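Local coordinates for histidine acid phosphatase (Hafnia alvei, PDB 4ARU), which belongs to branch 2 of the histidine phosphatase superfamily, in which an alpha/beta domain built on a mixed sheet is joined to a largely helical part, at residues A84-A89 against P290-S295; S140-A145 against L199-D204; S170-P175 against V235-I240. All coordinates share one frame; numbering follows the deposited sequence.

Contact 1 (A84-A89 against P290-S295); sequences AVYVWA and PLPDIS
Y86 OH donates a 2.7 Å hydrogen bond to P292 O, the carbonyl of the central peptide in a type II beta turn running from L291 to I294. The phenol reaches out from strand 85-89, part of the mixed sheet of this histidine phosphatase fold, to the loop that leads into the adjacent parallel strand 300-305. The C=O...donor angle is 139°, and the acceptor lies at the edge of the ring, near its plane. The turn's own bond, from I294 N to L291 O, is weak at 3.4 Å; the phenol adds a hold from outside.

CG of Y86 stands anti to the backbone N (chi1 -174°), and the ring beyond it is crossed at about a right angle by I294. This is a CH-pi contact: I294 CB is 4.0 Å from the centroid of the Y86 ring, over one face, while I294 CG1 comes to 3.7 Å from Y86 CD2. H115 also stacks on Y86 and, in the conformer given for D293, bonds through NE2 to its OD2.

Two residues along the strand, W88 meets the same turn without a polar bond; its NE1 is taken by D124. L291 CD2 lies over one face of the indole, displaced toward the rim and 4.1 Å from W88 CG, and the proline ring crosses the indole with P292 CD 3.5 Å from W88 CZ3.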
# COMPACT_ATOMS: atom_id res chain seq x y z
N ALA A 84 4.91 -13.68 20.25
CA ALA A 84 5.65 -13.70 18.97
C ALA A 84 5.02 -12.88 17.88
O ALA A 84 5.72 -12.41 17.02
CB ALA A 84 5.83 -15.13 18.48
N VAL A 85 3.70 -12.75 17.89
CA VAL A 85 2.95 -12.15 16.81
C VAL A 85 2.08 -11.01 17.31
O VAL A 85 1.40 -11.14 18.31
CB VAL A 85 2.04 -13.18 16.13
CG1 VAL A 85 1.31 -12.56 14.95
CG2 VAL A 85 2.85 -14.41 15.70
N TYR A 86 2.15 -9.87 16.64
CA TYR A 86 1.42 -8.69 17.01
C TYR A 86 0.90 -8.00 15.79
O TYR A 86 1.63 -7.77 14.85
CB TYR A 86 2.30 -7.75 17.82
CG TYR A 86 1.62 -6.50 18.39
CD1 TYR A 86 1.39 -5.40 17.64
CD2 TYR A 86 1.36 -6.43 19.73
CE1 TYR A 86 0.80 -4.25 18.19
CE2 TYR A 86 0.76 -5.31 20.29
CZ TYR A 86 0.49 -4.22 19.51
OH TYR A 86 -0.06 -3.06 20.06
N VAL A 87 -0.38 -7.62 15.81
CA VAL A 87 -1.03 -6.86 14.77
C VAL A 87 -1.44 -5.49 15.28
O VAL A 87 -2.14 -5.41 16.25
CB VAL A 87 -2.29 -7.58 14.18
CG1 VAL A 87 -2.96 -6.67 13.18
CG2 VAL A 87 -1.93 -8.92 13.57
N TRP A 88 -1.04 -4.46 14.56
CA TRP A 88 -1.57 -3.10 14.73
C TRP A 88 -2.33 -2.73 13.47
O TRP A 88 -1.73 -2.63 12.42
CB TRP A 88 -0.49 -2.06 15.03
CG TRP A 88 -1.09 -0.74 15.40
CD1 TRP A 88 -1.33 0.34 14.57
CD2 TRP A 88 -1.71 -0.41 16.63
NE1 TRP A 88 -1.99 1.32 15.23
CE2 TRP A 88 -2.22 0.91 16.50
CE3 TRP A 88 -1.80 -1.04 17.87
CZ2 TRP A 88 -2.85 1.59 17.55
CZ3 TRP A 88 -2.40 -0.36 18.91
CH2 TRP A 88 -2.97 0.92 18.74
N ALA A 89 -3.64 -2.54 13.57
CA ALA A 89 -4.45 -2.17 12.43
C ALA A 89 -4.94 -0.75 12.57
O ALA A 89 -5.22 -0.30 13.68
CB ALA A 89 -5.67 -3.09 12.31
N PRO A 290 5.62 3.68 21.78
CA PRO A 290 5.48 2.22 21.81
C PRO A 290 4.09 1.75 21.46
O PRO A 290 3.11 2.43 21.79
CB PRO A 290 5.80 1.85 23.28
CG PRO A 290 5.83 3.13 24.03
CD PRO A 290 6.01 4.27 23.07
N LEU A 291 4.02 0.59 20.82
CA LEU A 291 2.72 -0.06 20.51
C LEU A 291 2.27 -0.71 21.79
O LEU A 291 3.06 -1.38 22.46
CB LEU A 291 2.90 -1.07 19.39
CG LEU A 291 3.30 -0.45 18.06
CD1 LEU A 291 3.53 -1.54 17.02
CD2 LEU A 291 2.23 0.48 17.51
N PRO A 292 1.02 -0.46 22.19
CA PRO A 292 0.61 -0.96 23.50
C PRO A 292 0.62 -2.47 23.61
O PRO A 292 0.16 -3.14 22.70
CB PRO A 292 -0.80 -0.40 23.67
CG PRO A 292 -1.25 -0.06 22.34
CD PRO A 292 -0.06 0.22 21.46
N ASP A 293 1.19 -2.97 24.70
CA ASP A 293 1.13 -4.40 24.97
C ASP A 293 2.00 -5.26 24.05
O ASP A 293 1.76 -6.46 23.95
CB ASP A 293 -0.36 -4.84 24.86
CG ASP A 293 -0.61 -6.28 25.22
OD1 ASP A 293 -0.04 -6.73 26.22
OD2 ASP A 293 -1.41 -6.94 24.51
N ILE A 294 2.94 -4.69 23.29
CA ILE A 294 3.79 -5.51 22.42
C ILE A 294 4.89 -6.10 23.27
O ILE A 294 5.35 -5.46 24.21
CB ILE A 294 4.36 -4.71 21.21
CG1 ILE A 294 4.93 -5.69 20.16
CG2 ILE A 294 5.38 -3.67 21.67
CD1 ILE A 294 5.11 -5.02 18.83
N SER A 295 5.27 -7.34 22.98
CA SER A 295 6.30 -8.04 23.75
C SER A 295 7.66 -7.63 23.29
O SER A 295 7.88 -7.46 22.09
CB SER A 295 6.16 -9.55 23.60
OG SER A 295 7.20 -10.21 24.33

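Contact 2 (S140-A145 against L199-D204); sequences SQVHAA and LAINDD
H143 and I201 reach toward each other tip to tip, the histidine from helix 139-150 and the isoleucine from strand 198-201, half of a two-stranded antiparallel hairpin with strand 208-211. The short helix and strand segments run nearly antiparallel (162°), their axes 9.8 Å apart at closest approach.

The tight part is centred on a single methyl group. I201 CD1 sits over one face of the imidazole, offset toward the rim, in a CH-pi contact 3.7 Å from the centroid of the H143 ring; its nearest ring atom is H143 NE2 at 3.4 Å. The same methyl is 3.7 Å from V142 CG1, so it lies against two consecutive helix residues. L199 packs beside it: its CG is anti to the backbone N (chi1 -174°), and from there L199 CD2 reaches to 3.6 Å from H143 ND1. L199 O lies in the plane of the ring at its edge, 3.6 Å from H143 CE1. V208 of the partner strand touches V142, L199 and I201, and Y265 of helix 264-282 adds to the packing on V142.

The other side is looser. S140 and A144 point away from the strand, and beyond I201 the chain turns away through the exposed D203 and D204. A polar tie persists at this margin, where K139 NZ bonds the carbonyls of I201 and N202.

With no hydrogen bond directly joining the two segments, the fit rests on shape: the partly exposed imidazole serves as a flat packing surface, and the apolar methyls against it may slightly disfavour a charge, an effect the L199 carbonyl at its edge could offset.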
# COMPACT_ATOMS: atom_id res chain seq x y z
N SER A 140 2.23 26.09 -0.39
CA SER A 140 3.12 26.43 -1.50
C SER A 140 4.19 25.33 -1.72
O SER A 140 4.55 24.99 -2.88
CB SER A 140 3.77 27.79 -1.30
OG SER A 140 4.72 27.75 -0.26
N GLN A 141 4.68 24.76 -0.62
CA GLN A 141 5.66 23.71 -0.73
C GLN A 141 5.09 22.42 -1.36
O GLN A 141 5.76 21.74 -2.09
CB GLN A 141 6.36 23.47 0.61
CG GLN A 141 7.17 24.66 1.06
CD GLN A 141 7.96 24.36 2.32
OE1 GLN A 141 8.66 23.34 2.43
NE2 GLN A 141 7.89 25.26 3.27
N VAL A 142 3.84 22.09 -1.04
CA VAL A 142 3.19 20.97 -1.68
C VAL A 142 3.13 21.16 -3.19
O VAL A 142 3.47 20.27 -3.95
CB VAL A 142 1.75 20.73 -1.12
CG1 VAL A 142 1.08 19.61 -1.88
CG2 VAL A 142 1.84 20.46 0.40
N HIS A 143 2.64 22.31 -3.61
CA HIS A 143 2.51 22.56 -5.06
C HIS A 143 3.90 22.41 -5.75
O HIS A 143 4.03 21.73 -6.77
CB HIS A 143 2.00 23.99 -5.28
CG HIS A 143 0.53 24.17 -5.04
ND1 HIS A 143 -0.43 23.63 -5.88
CD2 HIS A 143 -0.16 24.81 -4.06
CE1 HIS A 143 -1.63 23.98 -5.46
NE2 HIS A 143 -1.51 24.67 -4.35
N ALA A 144 4.94 22.98 -5.14
CA ALA A 144 6.28 22.92 -5.73
C ALA A 144 6.83 21.52 -5.71
O ALA A 144 7.43 21.08 -6.69
CB ALA A 144 7.22 23.87 -5.02
N ALA A 145 6.59 20.78 -4.63
CA ALA A 145 7.12 19.42 -4.53
C ALA A 145 6.46 18.47 -5.53
O ALA A 145 7.12 17.62 -6.13
CB ALA A 145 6.95 18.91 -3.09
N LEU A 199 -3.75 20.47 -9.24
CA LEU A 199 -3.57 20.11 -7.87
C LEU A 199 -4.46 21.04 -7.02
O LEU A 199 -4.35 22.25 -7.09
CB LEU A 199 -2.08 20.24 -7.49
CG LEU A 199 -1.65 19.78 -6.11
CD1 LEU A 199 -1.91 18.32 -5.98
CD2 LEU A 199 -0.18 20.07 -5.85
N ALA A 200 -5.35 20.44 -6.21
CA ALA A 200 -6.27 21.16 -5.36
C ALA A 200 -5.93 20.93 -3.90
O ALA A 200 -5.71 19.80 -3.52
CB ALA A 200 -7.69 20.70 -5.65
N ILE A 201 -5.83 22.00 -3.12
CA ILE A 201 -5.52 21.89 -1.70
C ILE A 201 -6.50 22.73 -0.91
O ILE A 201 -6.88 23.81 -1.33
CB ILE A 201 -4.08 22.36 -1.41
CG1 ILE A 201 -3.11 21.71 -2.38
CG2 ILE A 201 -3.74 22.08 0.05
CD1 ILE A 201 -1.65 22.06 -2.12
N ASN A 202 -6.90 22.24 0.26
CA ASN A 202 -7.77 23.02 1.16
C ASN A 202 -6.98 24.13 1.86
O ASN A 202 -5.78 24.28 1.67
CB ASN A 202 -8.49 22.12 2.14
CG ASN A 202 -7.58 21.59 3.24
OD1 ASN A 202 -6.36 21.56 3.10
ND2 ASN A 202 -8.18 21.17 4.35
N ASP A 203 -7.67 24.94 2.64
CA ASP A 203 -7.03 26.14 3.19
C ASP A 203 -5.88 25.80 4.15
O ASP A 203 -4.84 26.46 4.12
CB ASP A 203 -8.06 27.07 3.84
CG ASP A 203 -8.86 26.40 4.96
OD1 ASP A 203 -8.99 25.14 4.94
OD2 ASP A 203 -9.35 27.14 5.86
N ASP A 204 -6.06 24.75 4.96
CA ASP A 204 -5.08 24.36 5.98
C ASP A 204 -3.85 23.68 5.36
O ASP A 204 -2.75 23.71 5.93
CB ASP A 204 -5.73 23.42 7.01
CG ASP A 204 -7.01 23.99 7.66
OD1 ASP A 204 -7.09 25.22 7.89
OD2 ASP A 204 -7.94 23.20 7.96

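Contact 3 (S170-P175 against V235-I240); sequences SVLDFP and VAWGNI
A Schellman motif closes helix 162-172, and the carbonyl of V171 within it is taken up by N239 of the loop between helices 213-229 and 243-262. D173, with positive phi, is the C-prime residue: D173 N bonds S170 O and F174 N bonds S169 O. The residue four places beyond V171 is P175, which has no N-H to offer V171 O. N239 ND2 fills that role from across the contact, 2.9 Å from V171 O with an N-H...acceptor angle of 156°. The acceptor lies 13° out of the amide plane of N239.

The loop has a compact backbone that brings the amide there. A236, W237 and G238 all adopt left-handed conformations, and G238 N bonds V235 O while N239 N bonds A236 O. N239 CG is anti to its carbonyl carbon (chi1 -65°), and the side chain slides past V171 in the opposite direction. Alongside the polar bond, V171 CG1 meets A236 CB at 3.8 Å. L172 turns a branch to the indole, crossing it obliquely with L172 CD2 4.0 Å from W237 CZ3.

Further polar groups are satisfied by residues 35-38: D173 OD2 bonds H37 NE2, W237 NE1 bonds Q38 O, and L172 O receives T35 OG1. W39 meets the W237 ring edge-to-face. Against the apolar part, F224 of helix 213-229 touches V171, A236 and I240, so the end of helix 162-172 meets helix 213-229 directly, while the loop residue I240 carries the packing on to W246 and L249 of helix 243-262.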
# COMPACT_ATOMS: atom_id res chain seq x y z
N SER A 170 -12.51 4.81 -23.69
CA SER A 170 -13.15 3.76 -24.46
C SER A 170 -13.77 2.70 -23.53
O SER A 170 -14.86 2.23 -23.82
CB SER A 170 -12.16 3.15 -25.49
OG SER A 170 -11.14 2.40 -24.88
N VAL A 171 -13.08 2.35 -22.45
CA VAL A 171 -13.60 1.38 -21.48
C VAL A 171 -14.90 1.90 -20.83
O VAL A 171 -15.85 1.13 -20.64
CB VAL A 171 -12.53 1.10 -20.40
CG1 VAL A 171 -13.12 0.39 -19.18
CG2 VAL A 171 -11.37 0.32 -21.01
N LEU A 172 -14.93 3.19 -20.52
CA LEU A 172 -16.11 3.83 -19.98
C LEU A 172 -17.20 4.05 -21.00
O LEU A 172 -18.36 4.25 -20.62
CB LEU A 172 -15.74 5.22 -19.40
CG LEU A 172 -14.80 5.17 -18.21
CD1 LEU A 172 -14.37 6.59 -17.96
CD2 LEU A 172 -15.47 4.57 -16.98
N ASP A 173 -16.89 4.06 -22.31
CA ASP A 173 -17.81 4.68 -23.30
C ASP A 173 -18.15 6.10 -22.92
O ASP A 173 -19.29 6.57 -23.05
CB ASP A 173 -19.05 3.81 -23.52
CG ASP A 173 -18.71 2.51 -24.23
OD1 ASP A 173 -18.37 2.62 -25.42
OD2 ASP A 173 -18.76 1.38 -23.66
N PHE A 174 -17.11 6.82 -22.48
CA PHE A 174 -17.24 8.20 -22.04
C PHE A 174 -18.01 9.11 -23.01
O PHE A 174 -18.83 9.92 -22.60
CB PHE A 174 -15.86 8.78 -21.66
CG PHE A 174 -15.88 10.27 -21.31
CD1 PHE A 174 -16.37 10.71 -20.08
CD2 PHE A 174 -15.38 11.20 -22.19
CE1 PHE A 174 -16.36 12.06 -19.78
CE2 PHE A 174 -15.38 12.55 -21.88
CZ PHE A 174 -15.86 12.97 -20.67
N PRO A 175 -17.72 9.01 -24.31
CA PRO A 175 -18.39 9.95 -25.23
C PRO A 175 -19.92 9.82 -25.24
O PRO A 175 -20.62 10.78 -25.61
CB PRO A 175 -17.79 9.58 -26.59
CG PRO A 175 -16.45 8.99 -26.28
CD PRO A 175 -16.65 8.24 -25.00
N VAL A 235 -16.33 -7.18 -15.15
CA VAL A 235 -15.31 -6.19 -14.78
C VAL A 235 -15.29 -5.13 -15.85
O VAL A 235 -15.15 -5.44 -17.03
CB VAL A 235 -13.92 -6.85 -14.65
CG1 VAL A 235 -12.84 -5.82 -14.45
CG2 VAL A 235 -13.93 -7.88 -13.52
N ALA A 236 -15.48 -3.89 -15.46
CA ALA A 236 -15.47 -2.80 -16.41
C ALA A 236 -16.37 -3.13 -17.61
O ALA A 236 -16.03 -2.87 -18.76
CB ALA A 236 -14.05 -2.49 -16.85
N TRP A 237 -17.55 -3.67 -17.32
CA TRP A 237 -18.54 -3.95 -18.36
C TRP A 237 -18.05 -4.82 -19.52
O TRP A 237 -18.52 -4.71 -20.65
CB TRP A 237 -19.21 -2.66 -18.87
CG TRP A 237 -19.58 -1.77 -17.69
CD1 TRP A 237 -20.66 -1.91 -16.90
CD2 TRP A 237 -18.84 -0.67 -17.18
NE1 TRP A 237 -20.63 -1.00 -15.89
CE2 TRP A 237 -19.51 -0.22 -16.03
CE3 TRP A 237 -17.65 -0.05 -17.56
CZ2 TRP A 237 -19.05 0.84 -15.27
CZ3 TRP A 237 -17.20 1.01 -16.77
CH2 TRP A 237 -17.91 1.45 -15.67
N GLY A 238 -17.09 -5.68 -19.21
CA GLY A 238 -16.49 -6.55 -20.18
C GLY A 238 -15.49 -5.89 -21.12
O GLY A 238 -15.09 -6.52 -22.10
N ASN A 239 -15.02 -4.68 -20.81
CA ASN A 239 -14.22 -3.90 -21.73
C ASN A 239 -12.71 -3.96 -21.53
O ASN A 239 -12.03 -3.29 -22.29
CB ASN A 239 -14.70 -2.47 -21.74
CG ASN A 239 -16.08 -2.34 -22.29
OD1 ASN A 239 -16.52 -3.19 -23.07
ND2 ASN A 239 -16.80 -1.29 -21.89
N ILE A 240 -12.22 -4.77 -20.60
CA ILE A 240 -10.77 -4.97 -20.43
C ILE A 240 -10.46 -6.42 -20.84
O ILE A 240 -10.99 -7.39 -20.25
CB ILE A 240 -10.29 -4.67 -19.00
CG1 ILE A 240 -10.70 -3.27 -18.59
CG2 ILE A 240 -8.77 -4.84 -18.96
CD1 ILE A 240 -10.44 -3.01 -17.13

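In the fold
The three contacts are widely spaced. The centres of contacts 1 and 2 lie about 35 Å apart. Those of contacts 2 and 3 are about 33 Å apart. Contacts 1 and 3, on opposite sides of the chain's centre, have centres about 44 Å apart. Contact 1 belongs to the mixed sheet, while contacts 2 and 3 lie in a largely helical part within the long chain excursion between strands 85-89 and 300-305. There their segments interleave, in the order 140-145, 170-175, 199-204, 235-240, with helices 139-150 and 162-172 consecutive. Contact 1 thus brings the chain back beside strand 85-89, and the alternating segments of contacts 2 and 3 interlock the chain in between.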